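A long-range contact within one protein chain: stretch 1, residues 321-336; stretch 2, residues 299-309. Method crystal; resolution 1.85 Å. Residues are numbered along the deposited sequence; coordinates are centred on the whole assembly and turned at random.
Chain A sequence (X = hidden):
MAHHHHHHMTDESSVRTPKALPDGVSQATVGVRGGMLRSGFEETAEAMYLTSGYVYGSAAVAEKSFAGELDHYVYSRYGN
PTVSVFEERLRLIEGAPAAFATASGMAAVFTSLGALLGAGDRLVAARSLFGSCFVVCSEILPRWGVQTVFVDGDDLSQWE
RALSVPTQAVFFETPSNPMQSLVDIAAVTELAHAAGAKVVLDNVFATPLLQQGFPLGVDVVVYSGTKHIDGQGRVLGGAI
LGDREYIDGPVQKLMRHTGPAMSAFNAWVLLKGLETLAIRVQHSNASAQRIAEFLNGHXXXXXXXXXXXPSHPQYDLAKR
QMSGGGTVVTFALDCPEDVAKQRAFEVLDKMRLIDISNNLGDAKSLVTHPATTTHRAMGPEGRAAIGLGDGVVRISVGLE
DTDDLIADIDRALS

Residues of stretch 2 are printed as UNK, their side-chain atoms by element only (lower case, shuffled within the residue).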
# COMPACT_ATOMS: atom_id res chain seq x y z
N GLN A 321 -5.14 -32.63 23.65
CA GLN A 321 -4.93 -32.18 22.25
C GLN A 321 -4.59 -30.69 22.04
O GLN A 321 -4.24 -30.29 20.91
CB GLN A 321 -6.10 -32.62 21.35
CG GLN A 321 -7.42 -31.88 21.54
CD GLN A 321 -8.57 -32.45 20.69
OE1 GLN A 321 -8.51 -33.60 20.24
NE2 GLN A 321 -9.61 -31.65 20.48
N MET A 322 -4.70 -29.88 23.10
CA MET A 322 -4.34 -28.45 23.04
C MET A 322 -3.24 -28.11 24.06
O MET A 322 -3.17 -28.72 25.13
CB MET A 322 -5.55 -27.55 23.32
CG MET A 322 -6.82 -27.88 22.54
SD MET A 322 -8.22 -26.83 23.03
CE MET A 322 -7.79 -25.26 22.24
N SER A 323 -2.40 -27.12 23.73
CA SER A 323 -1.32 -26.65 24.63
C SER A 323 -1.66 -25.36 25.39
O SER A 323 -0.86 -24.88 26.21
CB SER A 323 0.01 -26.51 23.87
OG SER A 323 -0.01 -25.42 22.95
N GLY A 324 -2.86 -24.83 25.14
CA GLY A 324 -3.43 -23.67 25.84
C GLY A 324 -4.90 -23.54 25.50
O GLY A 324 -5.37 -24.16 24.54
N GLY A 325 -5.66 -22.77 26.30
CA GLY A 325 -7.10 -22.60 26.08
C GLY A 325 -7.51 -21.74 24.89
O GLY A 325 -8.59 -21.93 24.31
N GLY A 326 -6.66 -20.78 24.51
CA GLY A 326 -6.98 -19.86 23.40
C GLY A 326 -7.13 -18.42 23.86
O GLY A 326 -6.70 -18.08 24.97
N THR A 327 -7.77 -17.58 23.04
CA THR A 327 -7.87 -16.13 23.33
C THR A 327 -9.30 -15.58 23.49
O THR A 327 -9.49 -14.36 23.53
CB THR A 327 -7.15 -15.29 22.23
OG1 THR A 327 -7.85 -15.43 21.00
CG2 THR A 327 -5.69 -15.73 22.05
N VAL A 328 -10.30 -16.48 23.56
CA VAL A 328 -11.72 -16.11 23.68
C VAL A 328 -12.35 -16.72 24.96
O VAL A 328 -12.14 -17.90 25.26
CB VAL A 328 -12.52 -16.58 22.44
CG1 VAL A 328 -13.95 -16.07 22.48
CG2 VAL A 328 -11.84 -16.12 21.14
N VAL A 329 -13.09 -15.90 25.70
CA VAL A 329 -13.79 -16.33 26.94
C VAL A 329 -15.31 -16.10 26.85
O VAL A 329 -15.75 -14.98 26.59
CB VAL A 329 -13.26 -15.57 28.17
CG1 VAL A 329 -13.87 -16.13 29.48
CG2 VAL A 329 -11.72 -15.61 28.22
N THR A 330 -16.10 -17.15 27.09
CA THR A 330 -17.57 -17.07 27.06
C THR A 330 -18.11 -17.22 28.50
O THR A 330 -17.60 -18.05 29.27
CB THR A 330 -18.15 -18.17 26.12
OG1 THR A 330 -17.61 -17.99 24.80
CG2 THR A 330 -19.68 -18.10 26.03
N PHE A 331 -19.11 -16.42 28.87
CA PHE A 331 -19.77 -16.53 30.20
C PHE A 331 -21.26 -16.17 30.20
O PHE A 331 -21.77 -15.55 29.27
CB PHE A 331 -19.02 -15.71 31.26
CG PHE A 331 -19.14 -14.20 31.09
CD1 PHE A 331 -20.02 -13.47 31.88
CD2 PHE A 331 -18.35 -13.52 30.16
CE1 PHE A 331 -20.13 -12.09 31.75
CE2 PHE A 331 -18.45 -12.13 30.02
CZ PHE A 331 -19.35 -11.41 30.81
N ALA A 332 -21.96 -16.55 31.29
CA ALA A 332 -23.37 -16.23 31.46
C ALA A 332 -23.63 -15.50 32.78
O ALA A 332 -23.07 -15.86 33.82
CB ALA A 332 -24.23 -17.51 31.39
N LEU A 333 -24.46 -14.46 32.70
CA LEU A 333 -24.85 -13.67 33.87
C LEU A 333 -25.82 -14.45 34.75
O LEU A 333 -26.66 -15.20 34.25
CB LEU A 333 -25.49 -12.34 33.43
CG LEU A 333 -24.58 -11.32 32.75
CD1 LEU A 333 -25.38 -10.26 32.02
CD2 LEU A 333 -23.60 -10.66 33.72
N ASP A 334 -25.72 -14.26 36.07
CA ASP A 334 -26.63 -14.92 37.02
C ASP A 334 -27.82 -14.01 37.33
O ASP A 334 -27.73 -13.11 38.16
CB ASP A 334 -25.89 -15.32 38.30
CG ASP A 334 -26.74 -16.19 39.24
OD1 ASP A 334 -27.67 -16.90 38.79
OD2 ASP A 334 -26.47 -16.17 40.46
N CYS A 335 -28.92 -14.25 36.62
CA CYS A 335 -30.16 -13.48 36.77
C CYS A 335 -31.32 -14.24 36.11
O CYS A 335 -31.08 -15.11 35.27
CB CYS A 335 -30.00 -12.08 36.17
SG CYS A 335 -29.80 -12.03 34.37
N PRO A 336 -32.58 -13.91 36.49
CA PRO A 336 -33.74 -14.56 35.84
C PRO A 336 -33.74 -14.39 34.31
O PRO A 336 -33.37 -13.32 33.81
CB PRO A 336 -34.94 -13.85 36.47
CG PRO A 336 -34.44 -13.32 37.77
CD PRO A 336 -32.99 -12.97 37.54
N UNK A 299 -19.23 -12.59 41.64
CA UNK A 299 -20.60 -12.91 42.09
C UNK A 299 -21.70 -12.70 41.05
O UNK A 299 -22.77 -13.31 41.18
c UNK A 299 -18.66 -11.46 42.40
c UNK A 299 -19.49 -11.44 43.66
c UNK A 299 -20.82 -11.96 43.29
N UNK A 300 -21.46 -11.86 40.05
CA UNK A 300 -22.45 -11.60 38.98
C UNK A 300 -22.50 -12.69 37.90
O UNK A 300 -23.37 -12.66 37.01
o UNK A 300 -22.39 -9.18 39.22
c UNK A 300 -22.20 -10.25 38.31
N UNK A 301 -21.58 -13.65 37.98
CA UNK A 301 -21.37 -14.63 36.91
C UNK A 301 -21.90 -16.04 37.29
O UNK A 301 -21.47 -16.60 38.29
c UNK A 301 -19.38 -13.29 36.05
c UNK A 301 -19.58 -15.72 35.45
c UNK A 301 -19.86 -14.68 36.52
N UNK A 302 -22.80 -16.59 36.48
CA UNK A 302 -23.32 -17.97 36.67
C UNK A 302 -22.33 -19.10 36.29
O UNK A 302 -22.12 -20.02 37.08
n UNK A 302 -29.58 -17.60 35.77
c UNK A 302 -25.30 -19.58 36.17
n UNK A 302 -28.84 -18.74 33.92
c UNK A 302 -26.63 -19.77 35.42
c UNK A 302 -24.66 -18.18 35.94
c UNK A 302 -28.70 -18.41 35.21
n UNK A 302 -27.67 -18.87 35.92
N UNK A 303 -21.76 -19.03 35.08
CA UNK A 303 -20.79 -20.03 34.59
C UNK A 303 -19.83 -19.42 33.56
O UNK A 303 -20.15 -18.41 32.93
c UNK A 303 -23.83 -21.19 32.89
c UNK A 303 -22.16 -20.78 31.44
c UNK A 303 -23.48 -20.43 29.37
c UNK A 303 -22.30 -20.21 28.69
c UNK A 303 -21.47 -21.28 34.00
c UNK A 303 -23.40 -20.71 30.74
c UNK A 303 -21.05 -20.27 29.35
n UNK A 303 -24.39 -20.97 31.65
c UNK A 303 -20.97 -20.56 30.72
c UNK A 303 -22.47 -21.08 32.83
N UNK A 304 -18.65 -20.03 33.43
CA UNK A 304 -17.67 -19.66 32.41
C UNK A 304 -17.35 -20.86 31.51
O UNK A 304 -17.32 -22.01 31.98
c UNK A 304 -16.35 -19.10 33.05
c UNK A 304 -15.32 -18.70 31.97
c UNK A 304 -16.64 -17.92 33.96
N UNK A 305 -17.10 -20.61 30.23
CA UNK A 305 -16.57 -21.65 29.35
C UNK A 305 -15.23 -21.21 28.75
O UNK A 305 -15.16 -20.19 28.06
c UNK A 305 -18.75 -22.95 28.71
n UNK A 305 -20.93 -26.27 30.72
c UNK A 305 -18.28 -24.38 29.01
c UNK A 305 -17.59 -22.04 28.26
c UNK A 305 -19.90 -25.46 30.56
n UNK A 305 -19.36 -24.88 31.62
n UNK A 305 -19.41 -25.26 29.33
N UNK A 306 -14.18 -21.95 29.09
CA UNK A 306 -12.81 -21.75 28.61
C UNK A 306 -12.11 -23.11 28.78
O UNK A 306 -12.17 -23.70 29.86
c UNK A 306 -8.09 -19.66 27.97
c UNK A 306 -10.50 -19.62 27.70
c UNK A 306 -12.08 -20.66 29.42
c UNK A 306 -8.23 -20.32 29.18
c UNK A 306 -9.22 -19.30 27.22
c UNK A 306 -9.52 -20.65 29.65
o UNK A 306 -6.82 -19.37 27.51
c UNK A 306 -10.67 -20.31 28.91
N UNK A 307 -11.48 -23.64 27.70
CA UNK A 307 -10.98 -25.03 27.68
C UNK A 307 -9.89 -25.37 28.71
O UNK A 307 -9.73 -26.54 29.04
c UNK A 307 -11.25 -22.98 26.40
c UNK A 307 -10.41 -25.17 26.25
c UNK A 307 -11.17 -24.16 25.46
N UNK A 308 -9.14 -24.37 29.18
CA UNK A 308 -8.07 -24.61 30.17
C UNK A 308 -8.47 -24.24 31.61
O UNK A 308 -7.63 -24.16 32.52
c UNK A 308 -6.74 -23.94 29.73
c UNK A 308 -3.75 -26.70 28.19
c UNK A 308 -5.04 -26.75 27.68
c UNK A 308 -3.42 -25.77 29.16
o UNK A 308 -2.76 -27.55 27.74
c UNK A 308 -5.69 -24.90 29.16
c UNK A 308 -6.02 -25.86 28.19
c UNK A 308 -4.39 -24.88 29.64
N UNK A 309 -9.77 -24.00 31.80
CA UNK A 309 -10.38 -23.92 33.14
C UNK A 309 -10.78 -25.34 33.60
O UNK A 309 -11.52 -26.02 32.89
c UNK A 309 -11.60 -22.99 33.07
c UNK A 309 -13.33 -21.40 33.93
c UNK A 309 -12.12 -22.26 34.31
c UNK A 309 -11.02 -21.42 34.99
O HOH W 1 -4.61 -21.15 28.64

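Position 299 carries three carbons that close a ring onto the backbone nitrogen, the signature of proline; Pro-299 points away from stretch 1 and makes no contact with it. At 300 one carbon bears one oxygen, so the residue is serine. The backbone does the work here: Asp-334 N donates to Ser-300 O at 3.0 Å.

Position 301 has one carbon carrying two more, a valine. Its CB points away from stretch 1, yet Val-301 CG2 lies 4.2 Å from Phe-331 CD1, an apolar contact between branched and aromatic carbons.

At 302 three carbons lead to a nitrogen and then a carbon bearing two nitrogens: arginine. The backbone turns a corner here while Arg-302 N still donates to Ala-332 O at 2.8 Å. Its chain, t at chi1 and chi2 and turned to m at chi3, carries the guanidinium to the acidic Asp-334, where NE meets OD1 of that residue in a long salt bridge of 3.5 Å, and Arg-302 NH2 makes a weak hydrogen bond of 2.9 Å to Cys-335 O.

Position 303 holds one carbon and fused five- and six-membered rings with eight carbons and one nitrogen, hence tryptophan. The small Ala-332 lets the indole lie close: its CB sits over the ring face, 3.4 Å from Trp-303 CE2.

At 304 a carbon again forks into two. This valine packs Val-304 CG1 3.9 Å from Val-329 CG1, on the same sheet face as Phe-331.

Position 305 has three carbons, a nitrogen and a carbon with two more nitrogens, again an arginine. The end of Arg-305 leads away; its backbone N donates to Thr-330 O at 2.8 Å.

At 306 a six-carbon ring bears one oxygen: tyrosine. Tyr-306 OH donates to Gly-326 O at 2.9 Å, and a water links this hydroxyl to Gly-325 N. Gly-325 suits the site because an ideal CB there would clash with Tyr-306 CZ.

Position 307 closes three carbons onto its nitrogen. This proline, within a type I turn from 306 to 309, places Pro-307 CB 4.2 Å from Met-322 SD.

At 308 another oxygen-bearing six-carbon ring marks tyrosine. Tyr-308 OH donates to Met-322 O at 2.9 Å, while Gly-324 CA packs over the ring face.

Position 309 has four carbons forked at the second, a leucine out of reach of stretch 1; Leu-309 N closes the turn onto Tyr-306 O.

The contact thus joins an antiparallel strand pairing, flanked by apolar packing, to two tyrosines that reach backbone carbonyls in a glycine-rich loop, with the arginine at 302 securing the far end.

Stretch 2, residues 299-309: PSVRWVRYPYL
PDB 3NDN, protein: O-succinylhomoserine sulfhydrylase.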